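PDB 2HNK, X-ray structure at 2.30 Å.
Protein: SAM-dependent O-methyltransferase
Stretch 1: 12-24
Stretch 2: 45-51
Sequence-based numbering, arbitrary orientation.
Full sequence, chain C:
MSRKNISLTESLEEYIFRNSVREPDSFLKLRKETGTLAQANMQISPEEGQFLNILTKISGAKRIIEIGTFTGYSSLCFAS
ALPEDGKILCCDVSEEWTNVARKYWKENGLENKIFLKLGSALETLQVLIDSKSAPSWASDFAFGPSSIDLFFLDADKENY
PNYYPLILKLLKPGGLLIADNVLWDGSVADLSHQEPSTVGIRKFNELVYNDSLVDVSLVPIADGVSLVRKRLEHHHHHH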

ATOM      1  N   LEU C  12       3.262   3.086  20.818  1.00 33.60           N
ATOM      2  CA  LEU C  12       2.367   2.772  19.712  1.00 33.02           C
ATOM      3  C   LEU C  12       3.105   2.036  18.587  1.00 32.56           C
ATOM      4  O   LEU C  12       2.528   1.171  17.927  1.00 31.98           O
ATOM      5  N   GLU C  13       4.382   2.366  18.398  1.00 31.94           N
ATOM      6  CA  GLU C  13       5.232   1.675  17.422  1.00 32.34           C
ATOM      7  C   GLU C  13       5.525   0.229  17.826  1.00 31.39           C
ATOM      8  O   GLU C  13       5.591  -0.665  16.978  1.00 30.43           O
ATOM      9  N   GLU C  14       5.675   0.008  19.129  1.00 31.16           N
ATOM     10  CA  GLU C  14       5.818  -1.336  19.672  1.00 31.24           C
ATOM     11  C   GLU C  14       4.524  -2.146  19.507  1.00 30.18           C
ATOM     12  O   GLU C  14       4.568  -3.334  19.184  1.00 29.83           O
ATOM     13  N   TYR C  15       3.383  -1.492  19.713  1.00 29.20           N
ATOM     14  CA  TYR C  15       2.089  -2.108  19.444  1.00 28.80           C
ATOM     15  C   TYR C  15       1.977  -2.531  17.965  1.00 28.54           C
ATOM     16  O   TYR C  15       1.604  -3.668  17.671  1.00 27.94           O
ATOM     17  N   ILE C  16       2.308  -1.610  17.055  1.00 28.58           N
ATOM     18  CA  ILE C  16       2.298  -1.883  15.607  1.00 28.97           C
ATOM     19  C   ILE C  16       3.148  -3.114  15.264  1.00 29.30           C
ATOM     20  O   ILE C  16       2.666  -4.053  14.629  1.00 28.74           O
ATOM     21  N   PHE C  17       4.405  -3.096  15.709  1.00 29.91           N
ATOM     22  CA  PHE C  17       5.325  -4.219  15.569  1.00 30.31           C
ATOM     23  C   PHE C  17       4.691  -5.530  16.052  1.00 30.39           C
ATOM     24  O   PHE C  17       4.636  -6.502  15.310  1.00 30.55           O
ATOM     25  N   ARG C  18       4.197  -5.537  17.286  1.00 30.66           N
ATOM     26  CA  ARG C  18       3.655  -6.745  17.903  1.00 31.39           C
ATOM     27  C   ARG C  18       2.374  -7.256  17.245  1.00 31.31           C
ATOM     28  O   ARG C  18       1.994  -8.401  17.445  1.00 31.27           O
ATOM     29  N   ASN C  19       1.729  -6.404  16.455  1.00 31.58           N
ATOM     30  CA  ASN C  19       0.473  -6.736  15.799  1.00 31.83           C
ATOM     31  C   ASN C  19       0.519  -6.794  14.280  1.00 31.99           C
ATOM     32  O   ASN C  19      -0.528  -6.869  13.642  1.00 32.28           O
ATOM     33  N   SER C  20       1.713  -6.762  13.693  1.00 32.08           N
ATOM     34  CA  SER C  20       1.820  -6.813  12.232  1.00 32.45           C
ATOM     35  C   SER C  20       3.065  -7.531  11.735  1.00 32.80           C
ATOM     36  O   SER C  20       3.078  -8.054  10.621  1.00 33.35           O
ATOM     37  N   VAL C  21       4.098  -7.555  12.555  1.00 33.05           N
ATOM     38  CA  VAL C  21       5.380  -8.052  12.116  1.00 33.34           C
ATOM     39  C   VAL C  21       5.630  -9.490  12.552  1.00 33.48           C
ATOM     40  O   VAL C  21       5.707  -9.788  13.725  1.00 33.37           O
ATOM     41  N   ARG C  22       5.723 -10.378  11.574  1.00 33.67           N
ATOM     42  CA  ARG C  22       6.037 -11.766  11.834  1.00 34.47           C
ATOM     43  C   ARG C  22       7.371 -12.117  11.174  1.00 34.15           C
ATOM     44  O   ARG C  22       7.412 -12.568  10.041  1.00 34.29           O
ATOM     45  N   GLU C  23       8.465 -11.885  11.887  1.00 33.63           N
ATOM     46  CA  GLU C  23       9.779 -11.778  11.270  1.00 32.95           C
ATOM     47  C   GLU C  23      10.598 -13.049  11.468  1.00 33.10           C
ATOM     48  O   GLU C  23      10.815 -13.469  12.593  1.00 33.44           O
ATOM     49  N   PRO C  24      11.041 -13.666  10.376  1.00 32.80           N
ATOM     50  CA  PRO C  24      11.954 -14.810  10.481  1.00 32.70           C
ATOM     51  C   PRO C  24      13.249 -14.427  11.195  1.00 32.50           C
ATOM     52  O   PRO C  24      13.732 -13.303  11.043  1.00 32.32           O
ATOM     53  N   SER C  45      12.897  -0.528   7.953  1.00 37.94           N
ATOM     54  CA  SER C  45      12.278  -1.179   9.104  1.00 35.52           C
ATOM     55  C   SER C  45      11.633  -2.505   8.671  1.00 33.67           C
ATOM     56  O   SER C  45      11.334  -2.690   7.483  1.00 33.19           O
ATOM     57  N   PRO C  46      11.440  -3.442   9.619  1.00 31.90           N
ATOM     58  CA  PRO C  46      10.681  -4.658   9.310  1.00 30.76           C
ATOM     59  C   PRO C  46       9.207  -4.392   8.948  1.00 29.33           C
ATOM     60  O   PRO C  46       8.626  -5.144   8.175  1.00 28.83           O
ATOM     61  N   GLU C  47       8.633  -3.333   9.512  1.00 28.05           N
ATOM     62  CA  GLU C  47       7.320  -2.829   9.125  1.00 26.92           C
ATOM     63  C   GLU C  47       7.295  -2.447   7.647  1.00 25.88           C
ATOM     64  O   GLU C  47       6.398  -2.848   6.911  1.00 25.11           O
ATOM     65  N   GLU C  48       8.274  -1.656   7.213  1.00 24.78           N
ATOM     66  CA  GLU C  48       8.359  -1.314   5.803  1.00 24.04           C
ATOM     67  C   GLU C  48       8.551  -2.567   4.947  1.00 23.25           C
ATOM     68  O   GLU C  48       7.937  -2.693   3.894  1.00 22.58           O
ATOM     69  N   GLY C  49       9.391  -3.485   5.421  1.00 22.93           N
ATOM     70  CA  GLY C  49       9.556  -4.795   4.800  1.00 22.91           C
ATOM     71  C   GLY C  49       8.234  -5.493   4.515  1.00 22.86           C
ATOM     72  O   GLY C  49       7.986  -5.930   3.387  1.00 22.34           O
ATOM     73  N   GLN C  50       7.380  -5.554   5.536  1.00 22.97           N
ATOM     74  CA  GLN C  50       6.056  -6.174   5.436  1.00 23.69           C
ATOM     75  C   GLN C  50       5.134  -5.452   4.460  1.00 23.24           C
ATOM     76  O   GLN C  50       4.316  -6.083   3.769  1.00 22.74           O
ATOM     77  N   PHE C  51       5.273  -4.130   4.428  1.00 22.58           N
ATOM     78  CA  PHE C  51       4.561  -3.283   3.491  1.00 22.34           C
ATOM     79  C   PHE C  51       4.940  -3.645   2.051  1.00 22.25           C
ATOM     80  O   PHE C  51       4.069  -3.829   1.206  1.00 21.65           O
TER

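The two stretches meet where the first is leaving its helix and the second is starting one. The helix axes, at 44° to each other, come no closer than 11.0 Å, and the side chains of F17 and I16, together with V21 beyond the helix, meet P46 and E47 across the gap. The backbones draw nearest at V21 and E47, whose CA atoms lie 6.3 Å apart. No direct hydrogen bond links the stretches; the contact rests on packing and one bridging water.

S45 opens stretch 2 as an N-cap and does not reach across. Its chi1 is p, which brings OG back to the first turn, where it accepts from E48 N (OG of S45 to N of E48, 3.2 Å). Serine suits this place because a short hydroxyl side chain can satisfy an amide that has no helical carbonyl before it.

P46 follows in the first turn, where proline costs the helix little because its missing N-H would have had no partner within the helix. Its CA-to-CB bond points toward stretch 1, and its ring, with a C-gamma endo pucker, offers a compact apolar surface. CG of P46 lies 4.0 Å from CE1 of F17, near the plane of the aromatic ring and thus at its edge. F17, its CA-to-CB bond sideways, has chi1 t and chi2 78°. CB of P46 sits 4.2 Å from CG1 of V21, also sideways and with chi1 t. The same CB is 3.9 Å from OE1 of E23; that glutamate has t for both chi1 and chi2, an extended form whose end comes nearer than its sideways CA-to-CB bond suggests, and its carboxylate is hydrogen-bonded elsewhere in the structure.

E47 has the largest area covered by the other stretch. Its CA-to-CB bond points sideways, but chi1 m and chi2 p bring the end of the side chain nearer to stretch 1. The branched I16 and V21 present methyls to its aliphatic part: CG of E47 is 4.2 Å from CG2 of I16, which points toward stretch 2 with chi1 m and chi2 t, and 4.0 Å from CG2 of V21. Beyond it, OE1 of E47 lies 3.3 Å from CD1 of F17, at the ring edge, where the slightly positive C-H groups tolerate a carboxylate oxygen. Water 1 then joins the stretches, donating to O of E13 and to OE1 of E47, each 2.6 Å from the water oxygen. Two acceptors cannot bond directly, so the water, donating to each, links them; O of E13 also accepts from N of F17 (3.0 Å). OE2 of E47 is satisfied elsewhere, which helps a buried glutamate pay for its place.

E48 and G49 do not touch stretch 1. Q50 points toward it again, with chi1 at -94°, between wells, and chi2 m. Glutamine offers methylenes for packing, CG of Q50 lying 4.0 Å from O of S20, and an amide whose NE2 is hydrogen-bonded elsewhere. S20 points toward stretch 2, but its hydroxyl, chi1 p, turns back to the helix carbonyl of I16, OG of S20 donating to O of I16 at 2.7 Å. F51 is out of reach.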

ATOM      1  CB  LEU C  12       1.666   4.044  19.206  1.00 32.94           C
ATOM      2  CG  LEU C  12       0.495   3.987  18.208  1.00 33.55           C
ATOM      3  CD1 LEU C  12      -0.655   3.042  18.638  1.00 32.68           C
ATOM      4  CD2 LEU C  12      -0.035   5.384  17.953  1.00 33.08           C
ATOM      5  CB  GLU C  13       6.526   2.464  17.148  1.00 31.97           C
ATOM      6  CG  GLU C  13       6.266   3.773  16.381  1.00 33.58           C
ATOM      7  CD  GLU C  13       7.522   4.431  15.826  1.00 34.34           C
ATOM      8  OE1 GLU C  13       8.598   4.333  16.462  1.00 37.85           O
ATOM      9  OE2 GLU C  13       7.426   5.064  14.755  1.00 36.76           O
ATOM     10  CB  GLU C  14       6.258  -1.284  21.136  1.00 31.75           C
ATOM     11  CG  GLU C  14       6.496  -2.658  21.774  1.00 35.41           C
ATOM     12  CD  GLU C  14       7.621  -3.479  21.117  1.00 40.24           C
ATOM     13  OE1 GLU C  14       7.653  -4.710  21.340  1.00 41.93           O
ATOM     14  OE2 GLU C  14       8.478  -2.911  20.392  1.00 42.36           O
ATOM     15  CB  TYR C  15       0.930  -1.175  19.838  1.00 28.24           C
ATOM     16  CG  TYR C  15      -0.420  -1.758  19.494  1.00 27.80           C
ATOM     17  CD1 TYR C  15      -1.150  -2.477  20.446  1.00 26.72           C
ATOM     18  CD2 TYR C  15      -0.953  -1.628  18.207  1.00 26.25           C
ATOM     19  CE1 TYR C  15      -2.371  -3.029  20.135  1.00 26.68           C
ATOM     20  CE2 TYR C  15      -2.171  -2.178  17.885  1.00 26.43           C
ATOM     21  CZ  TYR C  15      -2.881  -2.879  18.854  1.00 27.26           C
ATOM     22  OH  TYR C  15      -4.099  -3.431  18.551  1.00 26.86           O
ATOM     23  CB  ILE C  16       2.754  -0.655  14.768  1.00 28.80           C
ATOM     24  CG1 ILE C  16       1.742   0.492  14.899  1.00 28.95           C
ATOM     25  CG2 ILE C  16       2.911  -1.035  13.312  1.00 28.64           C
ATOM     26  CD1 ILE C  16       2.248   1.848  14.418  1.00 28.68           C
ATOM     27  CB  PHE C  17       6.623  -3.925  16.336  1.00 30.36           C
ATOM     28  CG  PHE C  17       7.675  -4.989  16.188  1.00 31.09           C
ATOM     29  CD1 PHE C  17       8.453  -5.067  15.038  1.00 32.29           C
ATOM     30  CD2 PHE C  17       7.901  -5.906  17.206  1.00 33.24           C
ATOM     31  CE1 PHE C  17       9.432  -6.050  14.895  1.00 32.74           C
ATOM     32  CE2 PHE C  17       8.881  -6.899  17.076  1.00 33.05           C
ATOM     33  CZ  PHE C  17       9.642  -6.973  15.914  1.00 32.19           C
ATOM     34  CB  ARG C  18       3.423  -6.519  19.392  1.00 31.57           C
ATOM     35  CG  ARG C  18       4.690  -6.518  20.215  1.00 34.42           C
ATOM     36  CD  ARG C  18       4.364  -6.419  21.698  1.00 41.43           C
ATOM     37  NE  ARG C  18       5.550  -6.082  22.488  1.00 46.09           N
ATOM     38  CZ  ARG C  18       5.544  -5.297  23.565  1.00 48.67           C
ATOM     39  NH1 ARG C  18       4.411  -4.740  23.992  1.00 49.77           N
ATOM     40  NH2 ARG C  18       6.682  -5.049  24.202  1.00 49.97           N
ATOM     41  CB  ASN C  19      -0.610  -5.754  16.236  1.00 31.93           C
ATOM     42  CG  ASN C  19      -1.094  -6.024  17.626  1.00 32.08           C
ATOM     43  OD1 ASN C  19      -2.012  -6.816  17.830  1.00 32.31           O
ATOM     44  ND2 ASN C  19      -0.469  -5.381  18.602  1.00 32.07           N
ATOM     45  CB  SER C  20       1.753  -5.410  11.626  1.00 32.33           C
ATOM     46  OG  SER C  20       2.878  -4.636  12.012  1.00 31.94           O
ATOM     47  CB  VAL C  21       6.527  -7.112  12.510  1.00 33.29           C
ATOM     48  CG1 VAL C  21       7.842  -7.836  12.455  1.00 33.89           C
ATOM     49  CG2 VAL C  21       6.554  -5.911  11.603  1.00 33.35           C
ATOM     50  CB  ARG C  22       4.913 -12.707  11.350  1.00 34.63           C
ATOM     51  CG  ARG C  22       3.498 -12.106  11.171  1.00 35.77           C
ATOM     52  CD  ARG C  22       2.397 -13.160  10.908  1.00 35.64           C
ATOM     53  NE  ARG C  22       1.057 -12.633  10.638  1.00 36.82           N
ATOM     54  CZ  ARG C  22       0.172 -13.212   9.820  1.00 38.01           C
ATOM     55  NH1 ARG C  22       0.492 -14.322   9.178  1.00 38.49           N
ATOM     56  NH2 ARG C  22      -1.029 -12.689   9.635  1.00 35.17           N
ATOM     57  CB  GLU C  23      10.527 -10.561  11.812  1.00 32.95           C
ATOM     58  CG  GLU C  23      11.717 -10.138  10.977  1.00 31.88           C
ATOM     59  CD  GLU C  23      12.634  -9.159  11.674  1.00 32.36           C
ATOM     60  OE1 GLU C  23      13.351  -8.443  10.976  1.00 32.62           O
ATOM     61  OE2 GLU C  23      12.646  -9.109  12.907  1.00 30.78           O
ATOM     62  CB  PRO C  24      12.241 -15.169   9.018  1.00 32.68           C
ATOM     63  CG  PRO C  24      11.079 -14.645   8.267  1.00 32.51           C
ATOM     64  CD  PRO C  24      10.691 -13.379   8.974  1.00 32.83           C
ATOM     65  CB  SER C  45      11.214  -0.256   9.702  1.00 35.75           C
ATOM     66  OG  SER C  45      10.372   0.271   8.687  1.00 35.51           O
ATOM     67  CB  PRO C  46      10.802  -5.493  10.591  1.00 30.77           C
ATOM     68  CG  PRO C  46      11.204  -4.547  11.643  1.00 31.32           C
ATOM     69  CD  PRO C  46      11.960  -3.450  10.997  1.00 31.85           C
ATOM     70  CB  GLU C  47       6.928  -1.612   9.975  1.00 27.02           C
ATOM     71  CG  GLU C  47       6.626  -1.885  11.455  1.00 28.51           C
ATOM     72  CD  GLU C  47       7.868  -1.951  12.337  1.00 30.46           C
ATOM     73  OE1 GLU C  47       7.705  -2.193  13.556  1.00 30.76           O
ATOM     74  OE2 GLU C  47       9.000  -1.768  11.825  1.00 29.89           O
ATOM     75  CB  GLU C  48       9.451  -0.289   5.516  1.00 23.80           C
ATOM     76  CG  GLU C  48       9.615  -0.058   4.022  1.00 24.05           C
ATOM     77  CD  GLU C  48      10.547   1.066   3.658  1.00 24.06           C
ATOM     78  OE1 GLU C  48      10.570   1.406   2.469  1.00 24.75           O
ATOM     79  OE2 GLU C  48      11.241   1.616   4.535  1.00 25.12           O
ATOM     80  CB  GLN C  50       5.391  -6.271   6.815  1.00 23.99           C
ATOM     81  CG  GLN C  50       5.603  -7.590   7.508  1.00 27.21           C
ATOM     82  CD  GLN C  50       5.038  -8.748   6.721  1.00 31.04           C
ATOM     83  OE1 GLN C  50       5.790  -9.520   6.128  1.00 34.60           O
ATOM     84  NE2 GLN C  50       3.709  -8.867   6.687  1.00 33.20           N
ATOM     85  CB  PHE C  51       4.858  -1.817   3.824  1.00 22.46           C
ATOM     86  CG  PHE C  51       4.086  -0.816   2.998  1.00 22.84           C
ATOM     87  CD1 PHE C  51       2.691  -0.836   2.959  1.00 21.91           C
ATOM     88  CD2 PHE C  51       4.764   0.180   2.295  1.00 22.24           C
ATOM     89  CE1 PHE C  51       1.988   0.096   2.216  1.00 20.90           C
ATOM     90  CE2 PHE C  51       4.063   1.117   1.545  1.00 22.57           C
ATOM     91  CZ  PHE C  51       2.670   1.073   1.509  1.00 22.54           C
TER
HETATM   92  O   HOH W   1       6.399  -0.159  14.558  1.00 24.78           O